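Local coordinates for protein ribose-phosphate pyrophosphokinase (Mycobacterium smegmatis, PDB 5MP7) that probably makes phosphoribosyl pyrophosphate by transferring the pyrophosphoryl group of ATP to ribose 5-phosphate, with magnesium as cofactor, at residues 129-134 and 149-154; 62-67 and 94-99. One frame throughout, in Å; residues are numbered along the deposited sequence.

Contact 1 of 2, residues 129-134 and 149-154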
loop_
_atom_site.group_PDB
_atom_site.type_symbol
_atom_site.label_atom_id
_atom_site.label_comp_id
_atom_site.label_asym_id
_atom_site.label_seq_id
_atom_site.Cartn_x
_atom_site.Cartn_y
_atom_site.Cartn_z
ATOM N N ALA A 129 -32.180 -52.655 -5.717
ATOM C CA ALA A 129 -31.754 -53.962 -6.208
ATOM C C ALA A 129 -32.731 -55.050 -5.772
ATOM O O ALA A 129 -33.172 -55.088 -4.650
ATOM C CB ALA A 129 -30.358 -54.291 -5.721
ATOM N N ASP A 130 -33.018 -55.957 -6.685
ATOM C CA ASP A 130 -33.872 -57.095 -6.452
ATOM C C ASP A 130 -33.079 -58.382 -6.176
ATOM O O ASP A 130 -33.593 -59.299 -5.578
ATOM C CB ASP A 130 -34.791 -57.255 -7.664
ATOM C CG ASP A 130 -35.624 -55.954 -7.950
ATOM O OD1 ASP A 130 -36.379 -55.530 -7.000
ATOM O OD2 ASP A 130 -35.535 -55.375 -9.097
ATOM N N ARG A 131 -31.827 -58.435 -6.583
ATOM C CA ARG A 131 -31.015 -59.624 -6.459
ATOM C C ARG A 131 -29.553 -59.203 -6.293
ATOM O O ARG A 131 -29.162 -58.142 -6.752
ATOM C CB ARG A 131 -31.177 -60.435 -7.707
ATOM C CG ARG A 131 -30.361 -61.708 -7.734
ATOM C CD ARG A 131 -30.476 -62.462 -9.026
ATOM N NE ARG A 131 -31.787 -63.105 -9.117
ATOM C CZ ARG A 131 -32.887 -62.572 -9.641
ATOM N NH1 ARG A 131 -32.875 -61.361 -10.202
ATOM N NH2 ARG A 131 -34.014 -63.295 -9.648
ATOM N N ILE A 132 -28.776 -60.005 -5.580
ATOM C CA ILE A 132 -27.343 -59.820 -5.439
ATOM C C ILE A 132 -26.643 -61.103 -5.911
ATOM O O ILE A 132 -27.049 -62.201 -5.573
ATOM C CB ILE A 132 -26.965 -59.539 -3.998
ATOM C CG1 ILE A 132 -27.462 -58.177 -3.599
ATOM C CG2 ILE A 132 -25.464 -59.565 -3.815
ATOM C CD1 ILE A 132 -27.264 -57.885 -2.121
ATOM N N VAL A 133 -25.600 -60.944 -6.708
ATOM C CA VAL A 133 -24.757 -62.046 -7.153
ATOM C C VAL A 133 -23.337 -61.738 -6.677
ATOM O O VAL A 133 -22.808 -60.642 -6.919
ATOM C CB VAL A 133 -24.710 -62.125 -8.651
ATOM C CG1 VAL A 133 -23.694 -63.144 -9.102
ATOM C CG2 VAL A 133 -26.083 -62.482 -9.187
ATOM N N SER A 134 -22.717 -62.703 -6.007
ATOM C CA SER A 134 -21.367 -62.527 -5.495
ATOM C C SER A 134 -20.575 -63.804 -5.606
ATOM O O SER A 134 -21.135 -64.886 -5.807
ATOM C CB SER A 134 -21.466 -62.051 -4.062
ATOM O OG SER A 134 -20.311 -61.337 -3.679
ATOM N N PRO A 149 -33.397 -62.925 -3.374
ATOM C CA PRO A 149 -32.445 -63.900 -3.909
ATOM C C PRO A 149 -30.970 -63.414 -3.865
ATOM O O PRO A 149 -30.675 -62.269 -4.210
ATOM C CB PRO A 149 -32.898 -64.091 -5.369
ATOM C CG PRO A 149 -34.288 -63.537 -5.443
ATOM C CD PRO A 149 -34.390 -62.491 -4.381
ATOM N N VAL A 150 -30.076 -64.285 -3.423
ATOM C CA VAL A 150 -28.638 -64.027 -3.446
ATOM C C VAL A 150 -27.953 -65.237 -4.039
ATOM O O VAL A 150 -27.889 -66.259 -3.405
ATOM C CB VAL A 150 -28.059 -63.823 -2.041
ATOM C CG1 VAL A 150 -26.537 -63.670 -2.098
ATOM C CG2 VAL A 150 -28.689 -62.613 -1.397
ATOM N N ASP A 151 -27.450 -65.122 -5.251
ATOM C CA ASP A 151 -26.708 -66.230 -5.896
ATOM C C ASP A 151 -25.253 -66.182 -5.465
ATOM O O ASP A 151 -24.527 -65.244 -5.804
ATOM C CB ASP A 151 -26.889 -66.185 -7.424
ATOM C CG ASP A 151 -28.215 -66.853 -7.885
ATOM O OD1 ASP A 151 -28.275 -68.100 -7.887
ATOM O OD2 ASP A 151 -29.198 -66.151 -8.237
ATOM N N HIS A 152 -24.843 -67.153 -4.657
ATOM C CA HIS A 152 -23.496 -67.186 -4.087
ATOM C C HIS A 152 -22.663 -68.150 -4.896
ATOM O O HIS A 152 -22.717 -69.341 -4.684
ATOM C CB HIS A 152 -23.544 -67.626 -2.626
ATOM C CG HIS A 152 -22.199 -67.774 -1.968
ATOM N ND1 HIS A 152 -22.057 -68.336 -0.723
ATOM C CD2 HIS A 152 -20.945 -67.455 -2.376
ATOM C CE1 HIS A 152 -20.781 -68.355 -0.385
ATOM N NE2 HIS A 152 -20.084 -67.835 -1.374
ATOM N N MET A 153 -21.871 -67.615 -5.803
ATOM C CA MET A 153 -21.079 -68.431 -6.730
ATOM C C MET A 153 -19.759 -68.827 -6.115
ATOM O O MET A 153 -19.142 -68.079 -5.353
ATOM C CB MET A 153 -20.863 -67.661 -8.038
ATOM C CG MET A 153 -22.155 -67.258 -8.744
ATOM S SD MET A 153 -23.262 -68.665 -9.078
ATOM C CE MET A 153 -24.351 -68.848 -7.667
ATOM N N ARG A 154 -19.327 -70.027 -6.448
ATOM C CA ARG A 154 -18.102 -70.559 -5.901
ATOM C C ARG A 154 -17.058 -70.753 -6.967
ATOM O O ARG A 154 -17.349 -71.272 -8.011
ATOM C CB ARG A 154 -18.385 -71.895 -5.219
ATOM C CG ARG A 154 -18.600 -71.797 -3.728
ATOM C CD ARG A 154 -20.040 -71.548 -3.389
ATOM N NE ARG A 154 -20.266 -71.835 -1.971
ATOM C CZ ARG A 154 -21.463 -71.816 -1.387
ATOM N NH1 ARG A 154 -22.579 -71.554 -2.102
ATOM N NH2 ARG A 154 -21.538 -72.065 -0.082
#
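Ile132, Val133 and Ser134 pair in parallel register with Val150, Asp151 and His152, joining the last two strands of the five-stranded parallel sheet in the N-terminal, phosphoribosyltransferase-like domain; 150-153 is one of its two edge strands within the chain. Four backbone hydrogen bonds run from Ile132 N to Pro149 O, Asp151 N to Ile132 O, Ser134 N to Asp151 O and Met153 N to Ser134 O, the last 2.8 Å long. On the face of Val133 and Asp151, Arg131 reaches over to the edge strand. Its CG is anti to the backbone N (chi1 179°) and lies 3.6 Å from Pro149 O; the chain then bends at chi3, and its side chain crosses the proline ring at about a right angle, NE 4.0 Å from Pro149 CB. NH1 is hydrogen-bonded to Thr94 OG1 on strand 92-97. Helix 302-314 covers this face, touching Arg131, Val133, Asp151 and Met153. On the other face, Val150 CG1 sits 3.8 Å from Ile132 O, and the guanidinium of Arg154 lies over one face of the His152 ring, offset toward its rim. Asp151 OD2 approaches the Arg131 guanidinium at its edge, planes 23° apart, but stays 4.1 Å from NE, beyond a salt bridge.

Contact 2 of 2, residues 62-67 and 94-99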
loop_
_atom_site.group_PDB
_atom_site.type_symbol
_atom_site.label_atom_id
_atom_site.label_comp_id
_atom_site.label_asym_id
_atom_site.label_seq_id
_atom_site.Cartn_x
_atom_site.Cartn_y
_atom_site.Cartn_z
ATOM N N PHE A 62 -28.318 -55.853 -15.297
ATOM C CA PHE A 62 -27.260 -56.449 -14.488
ATOM C C PHE A 62 -26.172 -55.399 -14.313
ATOM O O PHE A 62 -25.592 -54.919 -15.288
ATOM C CB PHE A 62 -26.753 -57.695 -15.173
ATOM C CG PHE A 62 -27.775 -58.763 -15.249
ATOM C CD1 PHE A 62 -28.746 -58.748 -16.240
ATOM C CD2 PHE A 62 -27.824 -59.763 -14.297
ATOM C CE1 PHE A 62 -29.750 -59.730 -16.282
ATOM C CE2 PHE A 62 -28.814 -60.752 -14.345
ATOM C CZ PHE A 62 -29.758 -60.748 -15.357
ATOM N N VAL A 63 -25.943 -54.984 -13.082
ATOM C CA VAL A 63 -25.054 -53.858 -12.814
ATOM C C VAL A 63 -23.802 -54.417 -12.198
ATOM O O VAL A 63 -23.817 -54.801 -11.072
ATOM C CB VAL A 63 -25.680 -52.875 -11.837
ATOM C CG1 VAL A 63 -24.795 -51.661 -11.679
ATOM C CG2 VAL A 63 -27.039 -52.488 -12.352
ATOM N N LEU A 64 -22.722 -54.445 -12.966
ATOM C CA LEU A 64 -21.493 -55.082 -12.584
ATOM C C LEU A 64 -20.508 -54.062 -12.052
ATOM O O LEU A 64 -20.112 -53.165 -12.749
ATOM C CB LEU A 64 -20.915 -55.811 -13.792
ATOM C CG LEU A 64 -19.498 -56.400 -13.729
ATOM C CD1 LEU A 64 -19.269 -57.348 -12.571
ATOM C CD2 LEU A 64 -19.262 -57.139 -15.042
ATOM N N GLN A 65 -20.113 -54.212 -10.803
ATOM C CA GLN A 65 -19.098 -53.368 -10.231
ATOM C C GLN A 65 -18.171 -54.198 -9.332
ATOM O O GLN A 65 -18.614 -54.830 -8.355
ATOM C CB GLN A 65 -19.753 -52.229 -9.421
ATOM C CG GLN A 65 -18.785 -51.238 -8.814
ATOM C CD GLN A 65 -18.217 -50.254 -9.847
ATOM O OE1 GLN A 65 -17.560 -50.639 -10.802
ATOM N NE2 GLN A 65 -18.465 -48.970 -9.633
ATOM N N SER A 66 -16.884 -54.126 -9.623
ATOM C CA SER A 66 -15.865 -54.619 -8.717
ATOM C C SER A 66 -15.466 -53.503 -7.718
ATOM O O SER A 66 -15.753 -52.353 -7.947
ATOM C CB SER A 66 -14.688 -55.063 -9.532
ATOM O OG SER A 66 -13.848 -55.850 -8.750
ATOM N N HIS A 67 -14.827 -53.843 -6.603
ATOM C CA HIS A 67 -14.615 -52.898 -5.502
ATOM C C HIS A 67 -13.189 -52.916 -5.010
ATOM O O HIS A 67 -12.920 -53.222 -3.841
ATOM C CB HIS A 67 -15.574 -53.189 -4.347
ATOM C CG HIS A 67 -16.987 -52.883 -4.680
ATOM N ND1 HIS A 67 -17.825 -53.804 -5.255
ATOM C CD2 HIS A 67 -17.699 -51.744 -4.566
ATOM C CE1 HIS A 67 -18.992 -53.247 -5.494
ATOM N NE2 HIS A 67 -18.946 -51.997 -5.074
ATOM N N THR A 94 -30.412 -56.617 -10.956
ATOM C CA THR A 94 -29.521 -57.485 -10.228
ATOM C C THR A 94 -28.159 -56.788 -10.047
ATOM O O THR A 94 -27.575 -56.357 -11.002
ATOM C CB THR A 94 -29.313 -58.801 -10.994
ATOM O OG1 THR A 94 -30.581 -59.441 -11.240
ATOM C CG2 THR A 94 -28.419 -59.725 -10.219
ATOM N N ALA A 95 -27.685 -56.664 -8.824
ATOM C CA ALA A 95 -26.370 -56.141 -8.538
ATOM C C ALA A 95 -25.371 -57.292 -8.499
ATOM O O ALA A 95 -25.585 -58.314 -7.842
ATOM C CB ALA A 95 -26.361 -55.435 -7.207
ATOM N N ILE A 96 -24.273 -57.136 -9.208
ATOM C CA ILE A 96 -23.222 -58.126 -9.213
ATOM C C ILE A 96 -22.011 -57.515 -8.512
ATOM O O ILE A 96 -21.478 -56.508 -8.950
ATOM C CB ILE A 96 -22.870 -58.499 -10.642
ATOM C CG1 ILE A 96 -24.039 -59.229 -11.266
ATOM C CG2 ILE A 96 -21.658 -59.401 -10.668
ATOM C CD1 ILE A 96 -23.914 -59.278 -12.758
ATOM N N LEU A 97 -21.604 -58.128 -7.413
ATOM C CA LEU A 97 -20.461 -57.641 -6.654
ATOM C C LEU A 97 -19.464 -58.778 -6.512
ATOM O O LEU A 97 -19.554 -59.511 -5.570
ATOM C CB LEU A 97 -20.910 -57.180 -5.289
ATOM C CG LEU A 97 -21.844 -55.967 -5.329
ATOM C CD1 LEU A 97 -23.270 -56.434 -5.389
ATOM C CD2 LEU A 97 -21.681 -55.108 -4.083
ATOM N N PRO A 98 -18.544 -58.951 -7.475
ATOM C CA PRO A 98 -17.704 -60.144 -7.461
ATOM C C PRO A 98 -16.930 -60.271 -6.156
ATOM O O PRO A 98 -16.818 -61.361 -5.630
ATOM C CB PRO A 98 -16.776 -59.929 -8.646
ATOM C CG PRO A 98 -17.520 -59.038 -9.565
ATOM C CD PRO A 98 -18.302 -58.124 -8.678
ATOM N N PHE A 99 -16.421 -59.165 -5.634
ATOM C CA PHE A 99 -15.871 -59.107 -4.284
ATOM C C PHE A 99 -16.820 -58.251 -3.437
ATOM O O PHE A 99 -17.022 -57.063 -3.715
ATOM C CB PHE A 99 -14.479 -58.506 -4.364
ATOM C CG PHE A 99 -13.847 -58.186 -3.031
ATOM C CD1 PHE A 99 -13.131 -59.156 -2.358
ATOM C CD2 PHE A 99 -13.917 -56.903 -2.498
ATOM C CE1 PHE A 99 -12.506 -58.877 -1.158
ATOM C CE2 PHE A 99 -13.303 -56.612 -1.302
ATOM C CZ PHE A 99 -12.603 -57.605 -0.621
#
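This is a buried pairing of neighbouring parallel strands, Phe62, Val63 and Leu64 against Thr94, Ala95 and Ile96, inside the N-terminal domain's sheet. Three backbone hydrogen bonds hold it: Val63 N to Thr94 O, Ile96 N to Val63 O, and Gln65 N to Ile96 O, the last 3.3 Å long and almost perfectly straight. On the face of Phe62 and Ile96, the Phe62 side chain lies beside Thr94 and points the same way, its CD2 3.7 Å from Thr94 CB. Ile96 CD1 comes to the edge of that ring and lies 4.0 Å from Phe62 CB. Leu64 CG stands anti to the backbone N (chi1 171°); from there CD1 touches two partners, Ile96 CG2 at 3.7 Å and Pro98 CG at 3.9 Å. Helix 302-314 packs on Phe62 and Ile96, while helix 71-87 lies against Val63 on the opposite face. Past the paired residues, Pro98 CD sits 3.3 Å from Gln65 O. The CB of His67 points toward 94-99, and its ring atom CE1 lies 3.6 Å from Leu97 CD2. The Gln65 amide turns away, its NE2 hydrogen-bonded to Glu77 OE1 and Trp74 O. With helix 71-87 linking the two strands, this is a classical beta-alpha-beta crossover, and Phe99 at its C-terminal end lies close to Arg104, a predicted ATP-binding residue.

In the fold
Contacts 1 and 2 belong to one parallel sheet, their centres about 9 Å apart, with strands 92-97 and 131-135 as neighbours. Backbone and side chain both tie them: Leu97 N probably donates to Val133 O at 2.8 Å, and Leu97 O accepts a probable hydrogen bond from Ser134 OG at 2.7 Å. Val133 also packs by CG2 on Thr94 CG2, 3.8 Å away. The C-terminal ends of both pairs approach the predicted active site. In contact 1 the His152 side chain is about 8 Å from that of His138, a predicted magnesium ligand; in contact 2 the Phe99 side chain is about 7 Å from that of Asp234, predicted to bind ribose 5-phosphate, and touches Asn45 of another subunit.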